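Local coordinates for small nuclear ribonucleoprotein homolog (Pyrobaculum aerophilum, PDB 1M5Q) that probably binds RNA as an Sm-like archaeal protein, built as a ring-forming Sm domain with an added C-terminal domain and assembled into a 14-mer, at residues H[13-18]-H[52-57]; H[76-81]-H[119-124]; H[84-89]-H[95-100]. One frame throughout, in Å; residues are numbered along the deposited sequence.

Contact 1: H[13-18]-H[52-57]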
ATOM      1  N   VAL H  13     -26.245  12.662  -6.719  1.00 22.66           N
ATOM      2  CA  VAL H  13     -25.680  11.334  -6.874  1.00 22.27           C
ATOM      3  C   VAL H  13     -25.971  10.633  -5.561  1.00 21.99           C
ATOM      4  O   VAL H  13     -26.457  11.241  -4.582  1.00 23.16           O
ATOM      5  CB  VAL H  13     -24.134  11.367  -7.023  1.00 22.13           C
ATOM      6  CG1 VAL H  13     -23.695  12.202  -8.305  1.00 21.12           C
ATOM      7  CG2 VAL H  13     -23.550  12.001  -5.801  1.00 19.38           C
ATOM      8  N   GLN H  14     -25.672   9.360  -5.554  1.00 20.38           N
ATOM      9  CA  GLN H  14     -25.807   8.522  -4.369  1.00 21.34           C
ATOM     10  C   GLN H  14     -24.433   7.850  -4.161  1.00 21.56           C
ATOM     11  O   GLN H  14     -23.823   7.358  -5.124  1.00 21.97           O
ATOM     12  CB  GLN H  14     -26.882   7.494  -4.654  1.00 22.26           C
ATOM     13  CG  GLN H  14     -26.726   6.200  -4.041  1.00 24.86           C
ATOM     14  CD  GLN H  14     -27.933   5.320  -4.278  1.00 26.60           C
ATOM     15  OE1 GLN H  14     -27.818   4.204  -4.837  1.00 30.32           O
ATOM     16  NE2 GLN H  14     -29.101   5.806  -3.867  1.00 25.77           N
ATOM     17  N   VAL H  15     -23.938   7.820  -2.925  1.00 20.26           N
ATOM     18  CA  VAL H  15     -22.666   7.177  -2.656  1.00 20.26           C
ATOM     19  C   VAL H  15     -22.882   6.038  -1.664  1.00 19.56           C
ATOM     20  O   VAL H  15     -23.383   6.260  -0.531  1.00 19.24           O
ATOM     21  CB  VAL H  15     -21.607   8.201  -2.072  1.00 22.44           C
ATOM     22  CG1 VAL H  15     -20.268   7.527  -1.954  1.00 19.31           C
ATOM     23  CG2 VAL H  15     -21.460   9.449  -3.015  1.00 21.93           C
ATOM     24  N   VAL H  16     -22.471   4.828  -2.065  1.00 17.34           N
ATOM     25  CA  VAL H  16     -22.634   3.635  -1.234  1.00 17.03           C
ATOM     26  C   VAL H  16     -21.342   3.297  -0.530  1.00 17.63           C
ATOM     27  O   VAL H  16     -20.305   3.093  -1.165  1.00 19.62           O
ATOM     28  CB  VAL H  16     -23.145   2.446  -2.098  1.00 18.59           C
ATOM     29  CG1 VAL H  16     -23.275   1.171  -1.246  1.00 14.80           C
ATOM     30  CG2 VAL H  16     -24.506   2.828  -2.731  1.00 16.23           C
ATOM     31  N   LEU H  17     -21.394   3.230   0.797  1.00 17.44           N
ATOM     32  CA  LEU H  17     -20.228   2.996   1.589  1.00 18.25           C
ATOM     33  C   LEU H  17     -20.104   1.577   2.115  1.00 20.35           C
ATOM     34  O   LEU H  17     -21.108   0.897   2.312  1.00 22.02           O
ATOM     35  CB  LEU H  17     -20.187   4.022   2.741  1.00 19.58           C
ATOM     36  CG  LEU H  17     -20.546   5.508   2.405  1.00 22.85           C
ATOM     37  CD1 LEU H  17     -20.208   6.410   3.619  1.00 19.68           C
ATOM     38  CD2 LEU H  17     -19.754   6.025   1.182  1.00 21.45           C
ATOM     39  N   SER H  18     -18.864   1.136   2.348  1.00 20.15           N
ATOM     40  CA  SER H  18     -18.646  -0.225   2.824  1.00 21.89           C
ATOM     41  C   SER H  18     -19.175  -0.476   4.237  1.00 23.61           C
ATOM     42  O   SER H  18     -19.300  -1.644   4.629  1.00 23.22           O
ATOM     43  CB  SER H  18     -17.145  -0.637   2.744  1.00 21.43           C
ATOM     44  OG  SER H  18     -16.299   0.206   3.525  1.00 18.95           O
ATOM     45  N   VAL H  52     -20.963  16.495   3.695  1.00 19.21           N
ATOM     46  CA  VAL H  52     -20.509  15.189   4.125  1.00 19.03           C
ATOM     47  C   VAL H  52     -19.226  14.978   3.330  1.00 19.23           C
ATOM     48  O   VAL H  52     -19.251  15.012   2.103  1.00 16.38           O
ATOM     49  CB  VAL H  52     -21.535  14.119   3.731  1.00 19.10           C
ATOM     50  CG1 VAL H  52     -21.043  12.726   4.107  1.00 16.85           C
ATOM     51  CG2 VAL H  52     -22.866  14.470   4.391  1.00 18.73           C
ATOM     52  N   PHE H  53     -18.121  14.771   4.044  1.00 19.53           N
ATOM     53  CA  PHE H  53     -16.827  14.565   3.422  1.00 18.96           C
ATOM     54  C   PHE H  53     -16.543  13.065   3.497  1.00 17.31           C
ATOM     55  O   PHE H  53     -16.244  12.525   4.550  1.00 18.22           O
ATOM     56  CB  PHE H  53     -15.741  15.351   4.179  1.00 21.84           C
ATOM     57  CG  PHE H  53     -16.029  16.829   4.291  1.00 22.00           C
ATOM     58  CD1 PHE H  53     -16.814  17.332   5.336  1.00 22.19           C
ATOM     59  CD2 PHE H  53     -15.529  17.711   3.355  1.00 21.20           C
ATOM     60  CE1 PHE H  53     -17.075  18.682   5.421  1.00 20.16           C
ATOM     61  CE2 PHE H  53     -15.792  19.082   3.432  1.00 21.00           C
ATOM     62  CZ  PHE H  53     -16.564  19.570   4.467  1.00 21.90           C
ATOM     63  N   ILE H  54     -16.601  12.415   2.346  1.00 16.75           N
ATOM     64  CA  ILE H  54     -16.443  10.967   2.282  1.00 17.17           C
ATOM     65  C   ILE H  54     -15.033  10.474   1.857  1.00 15.93           C
ATOM     66  O   ILE H  54     -14.563  10.786   0.741  1.00 16.45           O
ATOM     67  CB  ILE H  54     -17.498  10.444   1.298  1.00 17.32           C
ATOM     68  CG1 ILE H  54     -18.873  10.972   1.711  1.00 17.89           C
ATOM     69  CG2 ILE H  54     -17.441   8.951   1.191  1.00 15.74           C
ATOM     70  CD1 ILE H  54     -19.913  10.590   0.688  1.00 17.38           C
HETATM   71  N   MSE H  55     -14.393   9.687   2.727  1.00 16.39           N
HETATM   72  CA  MSE H  55     -13.030   9.143   2.487  1.00 17.42           C
HETATM   73  C   MSE H  55     -13.107   8.082   1.379  1.00 17.50           C
HETATM   74  O   MSE H  55     -13.915   7.151   1.444  1.00 17.69           O
HETATM   75  CB  MSE H  55     -12.483   8.544   3.795  1.00 19.98           C
HETATM   76  CG  MSE H  55     -12.561   9.535   4.987  1.00 19.29           C
HETATM   77 SE   MSE H  55     -11.127  10.850   4.913  0.89 26.65          SE
HETATM   78  CE  MSE H  55      -9.771   9.682   5.810  1.00 21.24           C
ATOM     79  N   TYR H  56     -12.269   8.219   0.362  1.00 20.29           N
ATOM     80  CA  TYR H  56     -12.310   7.306  -0.805  1.00 21.61           C
ATOM     81  C   TYR H  56     -12.207   5.830  -0.461  1.00 20.33           C
ATOM     82  O   TYR H  56     -12.917   4.987  -1.045  1.00 19.20           O
ATOM     83  CB  TYR H  56     -11.253   7.733  -1.849  1.00 21.08           C
ATOM     84  CG  TYR H  56      -9.846   7.323  -1.500  1.00 23.41           C
ATOM     85  CD1 TYR H  56      -9.421   6.002  -1.737  1.00 25.14           C
ATOM     86  CD2 TYR H  56      -8.959   8.211  -0.885  1.00 23.03           C
ATOM     87  CE1 TYR H  56      -8.153   5.577  -1.370  1.00 27.76           C
ATOM     88  CE2 TYR H  56      -7.652   7.801  -0.492  1.00 24.08           C
ATOM     89  CZ  TYR H  56      -7.276   6.482  -0.753  1.00 28.33           C
ATOM     90  OH  TYR H  56      -6.023   6.025  -0.457  1.00 31.56           O
ATOM     91  N   ARG H  57     -11.396   5.512   0.542  1.00 18.92           N
ATOM     92  CA  ARG H  57     -11.216   4.106   0.912  1.00 18.90           C
ATOM     93  C   ARG H  57     -12.503   3.333   1.250  1.00 19.07           C
ATOM     94  O   ARG H  57     -12.530   2.087   1.154  1.00 17.46           O
ATOM     95  CB  ARG H  57     -10.260   3.999   2.107  1.00 25.37           C
ATOM     96  CG  ARG H  57      -8.797   3.848   1.726  1.00 32.78           C
ATOM     97  CD  ARG H  57      -7.893   3.944   2.987  1.00 37.35           C
ATOM     98  NE  ARG H  57      -7.652   5.359   3.256  1.00 41.25           N
ATOM     99  CZ  ARG H  57      -6.570   6.015   2.842  1.00 40.37           C
ATOM    100  NH1 ARG H  57      -5.628   5.366   2.174  1.00 39.00           N
ATOM    101  NH2 ARG H  57      -6.458   7.327   3.060  1.00 40.53           N
TER

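Contact 2: H[76-81]-H[119-124]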
ATOM      1  N   LYS H  76     -42.723  15.545 -28.064  1.00 31.46           N
ATOM      2  CA  LYS H  76     -44.050  16.097 -27.896  1.00 33.50           C
ATOM      3  C   LYS H  76     -43.964  17.581 -27.550  1.00 32.57           C
ATOM      4  O   LYS H  76     -44.586  18.423 -28.174  1.00 31.87           O
ATOM      5  CB  LYS H  76     -44.786  15.335 -26.782  1.00 36.29           C
ATOM      6  CG  LYS H  76     -46.235  15.792 -26.521  1.00 41.34           C
ATOM      7  CD  LYS H  76     -46.919  14.884 -25.490  1.00 43.66           C
ATOM      8  CE  LYS H  76     -48.368  15.304 -25.226  1.00 45.60           C
ATOM      9  NZ  LYS H  76     -49.033  14.371 -24.272  1.00 47.53           N
ATOM     10  N   GLN H  77     -43.168  17.916 -26.561  1.00 31.43           N
ATOM     11  CA  GLN H  77     -43.078  19.307 -26.167  1.00 31.71           C
ATOM     12  C   GLN H  77     -42.336  20.150 -27.207  1.00 30.80           C
ATOM     13  O   GLN H  77     -42.631  21.339 -27.400  1.00 29.53           O
ATOM     14  CB  GLN H  77     -42.413  19.395 -24.790  1.00 33.57           C
ATOM     15  CG  GLN H  77     -43.311  18.874 -23.665  1.00 38.05           C
ATOM     16  CD  GLN H  77     -42.769  19.211 -22.282  1.00 41.68           C
ATOM     17  OE1 GLN H  77     -42.036  20.201 -22.111  1.00 44.10           O
ATOM     18  NE2 GLN H  77     -43.146  18.411 -21.275  1.00 43.35           N
ATOM     19  N   ALA H  78     -41.378  19.556 -27.902  1.00 28.30           N
ATOM     20  CA  ALA H  78     -40.696  20.340 -28.912  1.00 29.50           C
ATOM     21  C   ALA H  78     -41.657  20.681 -30.083  1.00 29.74           C
ATOM     22  O   ALA H  78     -41.454  21.659 -30.784  1.00 28.63           O
ATOM     23  CB  ALA H  78     -39.496  19.597 -29.435  1.00 27.51           C
ATOM     24  N   GLU H  79     -42.693  19.867 -30.285  1.00 32.47           N
ATOM     25  CA  GLU H  79     -43.653  20.081 -31.369  1.00 34.02           C
ATOM     26  C   GLU H  79     -44.504  21.333 -31.142  1.00 34.58           C
ATOM     27  O   GLU H  79     -45.021  21.888 -32.094  1.00 34.72           O
ATOM     28  CB  GLU H  79     -44.551  18.853 -31.535  1.00 38.23           C
ATOM     29  CG  GLU H  79     -45.689  18.959 -32.576  1.00 42.20           C
ATOM     30  CD  GLU H  79     -45.192  18.888 -34.015  1.00 45.69           C
ATOM     31  OE1 GLU H  79     -44.270  18.071 -34.275  1.00 48.05           O
ATOM     32  OE2 GLU H  79     -45.723  19.630 -34.877  1.00 44.89           O
ATOM     33  N   LYS H  80     -44.620  21.792 -29.894  1.00 35.31           N
ATOM     34  CA  LYS H  80     -45.404  23.003 -29.585  1.00 36.64           C
ATOM     35  C   LYS H  80     -44.582  24.259 -29.830  1.00 34.02           C
ATOM     36  O   LYS H  80     -45.104  25.365 -29.913  1.00 34.52           O
ATOM     37  CB  LYS H  80     -45.847  23.005 -28.114  1.00 37.46           C
ATOM     38  CG  LYS H  80     -46.616  21.752 -27.774  1.00 42.73           C
ATOM     39  CD  LYS H  80     -46.992  21.665 -26.295  1.00 46.00           C
ATOM     40  CE  LYS H  80     -47.316  20.215 -25.956  1.00 48.57           C
ATOM     41  NZ  LYS H  80     -48.015  19.519 -27.110  1.00 50.97           N
ATOM     42  N   ILE H  81     -43.284  24.075 -29.938  1.00 29.93           N
ATOM     43  CA  ILE H  81     -42.387  25.184 -30.113  1.00 27.53           C
ATOM     44  C   ILE H  81     -41.923  25.264 -31.550  1.00 27.42           C
ATOM     45  O   ILE H  81     -41.695  26.351 -32.055  1.00 28.30           O
ATOM     46  CB  ILE H  81     -41.151  24.997 -29.195  1.00 27.45           C
ATOM     47  CG1 ILE H  81     -41.630  24.915 -27.764  1.00 28.80           C
ATOM     48  CG2 ILE H  81     -40.132  26.107 -29.380  1.00 27.11           C
ATOM     49  CD1 ILE H  81     -40.529  24.684 -26.786  1.00 30.93           C
ATOM     50  N   LYS H 119     -31.926  23.497 -26.498  1.00 27.13           N
ATOM     51  CA  LYS H 119     -31.089  23.366 -25.300  1.00 27.41           C
ATOM     52  C   LYS H 119     -31.864  23.862 -24.084  1.00 26.91           C
ATOM     53  O   LYS H 119     -31.831  23.244 -23.017  1.00 26.04           O
ATOM     54  CB  LYS H 119     -29.793  24.154 -25.477  1.00 30.21           C
ATOM     55  CG  LYS H 119     -28.726  23.404 -26.287  1.00 29.84           C
ATOM     56  CD  LYS H 119     -27.521  24.268 -26.502  1.00 31.67           C
ATOM     57  CE  LYS H 119     -26.499  23.571 -27.386  1.00 34.14           C
ATOM     58  NZ  LYS H 119     -25.430  24.541 -27.777  1.00 35.41           N
ATOM     59  N   ARG H 120     -32.604  24.956 -24.234  1.00 27.56           N
ATOM     60  CA  ARG H 120     -33.401  25.435 -23.104  1.00 26.42           C
ATOM     61  C   ARG H 120     -34.540  24.473 -22.787  1.00 25.56           C
ATOM     62  O   ARG H 120     -34.868  24.289 -21.617  1.00 24.38           O
ATOM     63  CB  ARG H 120     -33.972  26.831 -23.342  1.00 29.10           C
ATOM     64  CG  ARG H 120     -33.061  27.944 -22.948  1.00 33.43           C
ATOM     65  CD  ARG H 120     -32.047  28.188 -24.003  1.00 38.41           C
ATOM     66  NE  ARG H 120     -31.270  29.429 -23.844  1.00 38.37           N
ATOM     67  CZ  ARG H 120     -30.173  29.660 -24.558  1.00 38.39           C
ATOM     68  NH1 ARG H 120     -29.784  28.723 -25.431  1.00 37.60           N
ATOM     69  NH2 ARG H 120     -29.475  30.788 -24.412  1.00 34.91           N
ATOM     70  N   LEU H 121     -35.146  23.834 -23.785  1.00 24.97           N
ATOM     71  CA  LEU H 121     -36.243  22.880 -23.452  1.00 24.27           C
ATOM     72  C   LEU H 121     -35.646  21.677 -22.690  1.00 24.56           C
ATOM     73  O   LEU H 121     -36.221  21.168 -21.734  1.00 23.46           O
ATOM     74  CB  LEU H 121     -36.876  22.323 -24.703  1.00 25.42           C
ATOM     75  CG  LEU H 121     -38.374  22.036 -24.814  1.00 30.70           C
ATOM     76  CD1 LEU H 121     -38.548  20.813 -25.719  1.00 29.26           C
ATOM     77  CD2 LEU H 121     -39.056  21.866 -23.482  1.00 28.90           C
ATOM     78  N   PHE H 122     -34.490  21.230 -23.168  1.00 24.61           N
ATOM     79  CA  PHE H 122     -33.752  20.108 -22.580  1.00 25.65           C
ATOM     80  C   PHE H 122     -33.491  20.380 -21.106  1.00 24.18           C
ATOM     81  O   PHE H 122     -33.779  19.547 -20.226  1.00 23.77           O
ATOM     82  CB  PHE H 122     -32.408  19.926 -23.329  1.00 24.40           C
ATOM     83  CG  PHE H 122     -31.751  18.588 -23.067  1.00 27.19           C
ATOM     84  CD1 PHE H 122     -31.907  17.541 -23.965  1.00 28.51           C
ATOM     85  CD2 PHE H 122     -30.947  18.397 -21.954  1.00 26.60           C
ATOM     86  CE1 PHE H 122     -31.250  16.309 -23.764  1.00 28.10           C
ATOM     87  CE2 PHE H 122     -30.293  17.188 -21.737  1.00 28.82           C
ATOM     88  CZ  PHE H 122     -30.442  16.141 -22.646  1.00 29.31           C
ATOM     89  N   GLU H 123     -32.972  21.579 -20.840  1.00 25.09           N
ATOM     90  CA  GLU H 123     -32.685  22.003 -19.465  1.00 25.09           C
ATOM     91  C   GLU H 123     -33.942  22.136 -18.645  1.00 26.13           C
ATOM     92  O   GLU H 123     -33.927  21.907 -17.443  1.00 25.94           O
ATOM     93  CB  GLU H 123     -31.905  23.318 -19.465  1.00 26.46           C
ATOM     94  CG  GLU H 123     -30.472  23.136 -19.935  1.00 24.96           C
ATOM     95  CD  GLU H 123     -29.933  24.397 -20.608  1.00 27.55           C
ATOM     96  OE1 GLU H 123     -30.468  25.506 -20.325  1.00 28.54           O
ATOM     97  OE2 GLU H 123     -28.978  24.280 -21.412  1.00 26.03           O
ATOM     98  N   GLU H 124     -35.059  22.452 -19.277  1.00 27.38           N
ATOM     99  CA  GLU H 124     -36.283  22.562 -18.500  1.00 30.43           C
ATOM    100  C   GLU H 124     -36.660  21.158 -17.985  1.00 30.74           C
ATOM    101  O   GLU H 124     -37.112  21.003 -16.832  1.00 31.29           O
ATOM    102  CB  GLU H 124     -37.375  23.201 -19.353  1.00 32.19           C
ATOM    103  CG  GLU H 124     -38.235  24.159 -18.582  1.00 39.79           C
ATOM    104  CD  GLU H 124     -37.443  25.089 -17.667  1.00 43.43           C
ATOM    105  OE1 GLU H 124     -36.580  25.873 -18.150  1.00 45.33           O
ATOM    106  OE2 GLU H 124     -37.704  25.038 -16.443  1.00 46.81           O
TER

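Contact 3: H[84-89]-H[95-100]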
ATOM      1  N   GLY H  84     -44.483  21.199 -36.756  1.00 26.47           N
ATOM      2  CA  GLY H  84     -44.139  20.473 -37.953  1.00 27.20           C
ATOM      3  C   GLY H  84     -42.661  20.246 -38.258  1.00 29.19           C
ATOM      4  O   GLY H  84     -42.357  19.712 -39.330  1.00 28.26           O
HETATM    5  N   MSE H  85     -41.742  20.615 -37.363  1.00 28.87           N
HETATM    6  CA  MSE H  85     -40.323  20.409 -37.658  1.00 30.13           C
HETATM    7  C   MSE H  85     -39.677  19.270 -36.849  1.00 29.57           C
HETATM    8  O   MSE H  85     -38.464  18.978 -37.014  1.00 29.09           O
HETATM    9  CB  MSE H  85     -39.521  21.686 -37.363  1.00 31.37           C
HETATM   10  CG  MSE H  85     -39.920  22.934 -38.080  1.00 32.00           C
HETATM   11 SE   MSE H  85     -39.081  24.427 -37.205  0.68 35.39          SE
HETATM   12  CE  MSE H  85     -37.151  24.056 -37.412  1.00 36.26           C
ATOM     13  N   VAL H  86     -40.481  18.619 -36.011  1.00 27.79           N
ATOM     14  CA  VAL H  86     -39.985  17.583 -35.124  1.00 27.20           C
ATOM     15  C   VAL H  86     -40.256  16.130 -35.538  1.00 29.36           C
ATOM     16  O   VAL H  86     -41.374  15.778 -35.920  1.00 30.67           O
ATOM     17  CB  VAL H  86     -40.548  17.830 -33.733  1.00 25.12           C
ATOM     18  CG1 VAL H  86     -40.049  16.784 -32.778  1.00 26.08           C
ATOM     19  CG2 VAL H  86     -40.177  19.281 -33.256  1.00 22.67           C
ATOM     20  N   LYS H  87     -39.232  15.285 -35.480  1.00 29.20           N
ATOM     21  CA  LYS H  87     -39.410  13.864 -35.805  1.00 31.24           C
ATOM     22  C   LYS H  87     -38.771  13.017 -34.689  1.00 29.76           C
ATOM     23  O   LYS H  87     -37.607  13.204 -34.354  1.00 31.33           O
ATOM     24  CB  LYS H  87     -38.724  13.505 -37.131  1.00 33.57           C
ATOM     25  CG  LYS H  87     -39.234  14.210 -38.378  1.00 38.55           C
ATOM     26  CD  LYS H  87     -38.609  13.622 -39.639  1.00 42.20           C
ATOM     27  CE  LYS H  87     -38.371  12.097 -39.507  1.00 45.35           C
ATOM     28  NZ  LYS H  87     -39.595  11.259 -39.213  1.00 44.09           N
ATOM     29  N   TYR H  88     -39.515  12.111 -34.098  1.00 28.61           N
ATOM     30  CA  TYR H  88     -38.937  11.276 -33.071  1.00 30.04           C
ATOM     31  C   TYR H  88     -38.448  10.074 -33.892  1.00 30.97           C
ATOM     32  O   TYR H  88     -39.159   9.603 -34.770  1.00 29.08           O
ATOM     33  CB  TYR H  88     -39.975  10.827 -32.031  1.00 27.60           C
ATOM     34  CG  TYR H  88     -39.443   9.712 -31.157  1.00 30.78           C
ATOM     35  CD1 TYR H  88     -38.426   9.954 -30.206  1.00 32.35           C
ATOM     36  CD2 TYR H  88     -39.901   8.399 -31.308  1.00 31.84           C
ATOM     37  CE1 TYR H  88     -37.877   8.906 -29.428  1.00 32.32           C
ATOM     38  CE2 TYR H  88     -39.361   7.352 -30.543  1.00 32.23           C
ATOM     39  CZ  TYR H  88     -38.358   7.603 -29.611  1.00 32.33           C
ATOM     40  OH  TYR H  88     -37.835   6.562 -28.860  1.00 31.69           O
ATOM     41  N   ILE H  89     -37.231   9.619 -33.626  1.00 30.62           N
ATOM     42  CA  ILE H  89     -36.678   8.496 -34.358  1.00 32.52           C
ATOM     43  C   ILE H  89     -36.386   7.352 -33.408  1.00 33.24           C
ATOM     44  O   ILE H  89     -35.339   7.321 -32.732  1.00 30.79           O
ATOM     45  CB  ILE H  89     -35.408   8.919 -35.096  1.00 32.43           C
ATOM     46  CG1 ILE H  89     -35.792   9.967 -36.136  1.00 32.87           C
ATOM     47  CG2 ILE H  89     -34.747   7.701 -35.755  1.00 33.32           C
ATOM     48  CD1 ILE H  89     -34.713  10.308 -37.010  1.00 34.85           C
ATOM     49  N   VAL H  95     -34.294  12.720 -31.328  1.00 23.01           N
ATOM     50  CA  VAL H  95     -35.314  13.622 -31.851  1.00 23.35           C
ATOM     51  C   VAL H  95     -34.648  14.595 -32.823  1.00 24.24           C
ATOM     52  O   VAL H  95     -33.659  15.248 -32.463  1.00 23.73           O
ATOM     53  CB  VAL H  95     -36.014  14.424 -30.707  1.00 21.12           C
ATOM     54  CG1 VAL H  95     -36.964  15.524 -31.317  1.00 22.00           C
ATOM     55  CG2 VAL H  95     -36.873  13.485 -29.859  1.00 22.32           C
ATOM     56  N   LEU H  96     -35.164  14.667 -34.048  1.00 24.19           N
ATOM     57  CA  LEU H  96     -34.623  15.622 -35.037  1.00 26.36           C
ATOM     58  C   LEU H  96     -35.547  16.862 -35.106  1.00 26.68           C
ATOM     59  O   LEU H  96     -36.771  16.727 -35.048  1.00 29.53           O
ATOM     60  CB  LEU H  96     -34.514  14.962 -36.425  1.00 25.42           C
ATOM     61  CG  LEU H  96     -33.663  13.677 -36.476  1.00 27.47           C
ATOM     62  CD1 LEU H  96     -33.819  13.020 -37.833  1.00 26.00           C
ATOM     63  CD2 LEU H  96     -32.190  13.970 -36.199  1.00 26.83           C
ATOM     64  N   ILE H  97     -34.974  18.060 -35.201  1.00 26.82           N
ATOM     65  CA  ILE H  97     -35.766  19.301 -35.259  1.00 27.09           C
ATOM     66  C   ILE H  97     -35.265  20.019 -36.510  1.00 28.60           C
ATOM     67  O   ILE H  97     -34.118  20.498 -36.561  1.00 27.88           O
ATOM     68  CB  ILE H  97     -35.545  20.144 -33.982  1.00 26.38           C
ATOM     69  CG1 ILE H  97     -36.011  19.326 -32.755  1.00 26.73           C
ATOM     70  CG2 ILE H  97     -36.299  21.470 -34.070  1.00 28.96           C
ATOM     71  CD1 ILE H  97     -35.763  19.975 -31.415  1.00 24.17           C
ATOM     72  N   GLY H  98     -36.098  20.076 -37.541  1.00 29.57           N
ATOM     73  CA  GLY H  98     -35.613  20.691 -38.779  1.00 32.13           C
ATOM     74  C   GLY H  98     -34.507  19.795 -39.332  1.00 34.53           C
ATOM     75  O   GLY H  98     -34.431  18.608 -39.003  1.00 34.44           O
ATOM     76  N   ASP H  99     -33.615  20.327 -40.142  1.00 37.13           N
ATOM     77  CA  ASP H  99     -32.604  19.439 -40.685  1.00 40.13           C
ATOM     78  C   ASP H  99     -31.180  19.697 -40.224  1.00 39.34           C
ATOM     79  O   ASP H  99     -30.229  19.148 -40.788  1.00 40.30           O
ATOM     80  CB  ASP H  99     -32.695  19.427 -42.220  1.00 45.12           C
ATOM     81  CG  ASP H  99     -32.070  20.649 -42.864  1.00 49.52           C
ATOM     82  OD1 ASP H  99     -32.227  21.767 -42.313  1.00 50.89           O
ATOM     83  OD2 ASP H  99     -31.425  20.481 -43.941  1.00 53.92           O
ATOM     84  N   LYS H 100     -31.021  20.529 -39.201  1.00 38.48           N
ATOM     85  CA  LYS H 100     -29.690  20.782 -38.661  1.00 36.91           C
ATOM     86  C   LYS H 100     -29.619  20.694 -37.127  1.00 34.92           C
ATOM     87  O   LYS H 100     -28.614  21.070 -36.553  1.00 33.79           O
ATOM     88  CB  LYS H 100     -29.182  22.148 -39.103  1.00 40.91           C
ATOM     89  CG  LYS H 100     -29.048  22.290 -40.608  1.00 44.37           C
ATOM     90  CD  LYS H 100     -28.257  23.540 -40.967  1.00 47.84           C
ATOM     91  CE  LYS H 100     -26.746  23.342 -40.778  1.00 49.13           C
ATOM     92  NZ  LYS H 100     -26.113  22.452 -41.816  1.00 50.37           N
TER

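Contact 1: H[13-18]-H[52-57]
V15 and L17 on one side and I54 on the other join two strands that are not neighbours in their sheet. The backbones stay well apart: the nearest alpha carbons, V15 CA and I54 CA, are 8.8 Å from each other, too far for main-chain pairing, so whatever joins them is done by side chains. Strand 12-17 pairs instead with 22-30 and 59-64, while 48-54 sits at the far margin of the five-stranded antiparallel sheet. That sheet bends round strongly, as in the small barrel of the Sm fold, and brings the inner sides of these strands face to face.

I54 does most of the work, with a different branch for each partner. Its CG1 stands beside the backbone N (chi1 -53°) and the chain runs on extended, which carries CD1 out to V15; the two side chains meet tip to tip, CD1 of I54 lying 4.0 Å from CB of V15. Both methyls of V15 are almost as near, so the isoleucine end rests against the whole fork of the valine. The CG2 methyl of I54 goes to L17 instead, where it lies 3.7 Å from CD2 of the leucine. The CA-CB bond of L17 does not aim at the other strand, but the outer end of the side chain swings in to make this contact.

I59 touches both V15 and I54, and L38 covers V15 as well. V52, F53 and I54 themselves pair in an antiparallel ladder with a strand of a second subunit, and L17 packs on V60 of that same subunit. With only buried hydrocarbon meeting here, the contact depends on shape and exclusion of water, and it lies at the edge strand through which the sheet of one subunit continues into the next.

Contact 2: H[76-81]-H[119-124]
L121 reaches from helix 113-127 to Q77, A78 and I81 of helix 71-81, and its branches divide the three between them. CD1 lies over the backbone of the first helix, 3.8 Å from A78 N, with the small CB of A78 at 4.0 Å. CD2 is turned the other way and meets the amide oxygen of Q77, OE1, at 3.7 Å. The branch point itself is covered by I81, whose CD1 comes within 3.9 Å of CG of L121.

The torsions of L121 are unusual, chi1 -143° and chi2 -146°, both away from the staggered values, which may reflect strain or an uncertain placing of the fork. I81 is relaxed by comparison: CG1 stands beside the backbone N and the chain is extended, which delivers CD1 obliquely across the leucine. Q77 also runs out straight beyond CG and passes across L121, but its polar end has other business, since OE1 accepts a hydrogen bond from R128 NH2. The leucine methyl therefore lies against an oxygen already engaged. Cut back to an alanine here, the L121 side chain would probably leave I81 CD1 and A78 CB facing a gap between the helices, and Q77 OE1 without the methyl that lies against it.

The short helical segments run roughly antiparallel, at 140° between their directions, with axes 10.9 Å apart at closest approach. F74 of helix 71-81 also touches L121, and F125 of helix 113-127 packs on Q77, so the two helices grip each other beyond this spot. A78 meets V86 of strand 86-89 as well, while E123 forms a salt bridge with R102 of a fourth subunit, placing the pair between the C-terminal domain's own sheet and another chain.

Contact 3: H[84-89]-H[95-100]
The Y88 ring takes V95 at its edge: CG2 of the valine lies in the ring plane, 3.9 Å from CD1, the valine standing roughly perpendicular to the tyrosine side chain. At the far end of the ring, Y88 OH is hydrogen-bonded to N93 OD1 in the turn. With chi1 at 172°, V95 turns CG1 away from its backbone N and against CG1 of V86, at 3.6 Å. V86 and I97 then run alongside each other in the same direction, on the face that receives helices 71-81 and 113-127.

All this belongs to an antiparallel beta hairpin, strands 86-89 and 94-97, at the margin of the four-stranded sheet. K87 and L96 are its hydrogen-bonded pair, and each N donates to the other's O; K87 N to L96 O measures 2.9 Å, and both donors lie in the carbonyl plane. V86-I97 and Y88-V95 are non-hydrogen-bonded pairs. Beyond the strands G98 N gives a short 2.7 Å bond to M85 O, tilted 21° from the carbonyl plane. G98 has positive phi, and M85 CE sits 3.9 Å from G98 CA, where a side chain on the glycine would be crowded. On the opposite face, L96 packs on P113 of a fifth subunit.

Contact 1 comes first along the chain and stands alone in the N-terminal Sm domain, within its five-stranded sheet. Contacts 2 and 3 lie across the chain's centre in the C-terminal domain, their centres about 35 and 42 Å from that of contact 1. Their own centres are only about 12 Å apart and they touch: E79 OE2 probably bonds to G84 N at 2.7 Å, and A78 CB packs on I97 CD1. Both segments of contact 3 fall between those of contact 2, so the hairpin of strands 86-89 and 94-97 is bracketed in sequence by the two helices that pack on one of its faces. This is consistent with two separately packed domains, each bordering other subunits of the 14-mer.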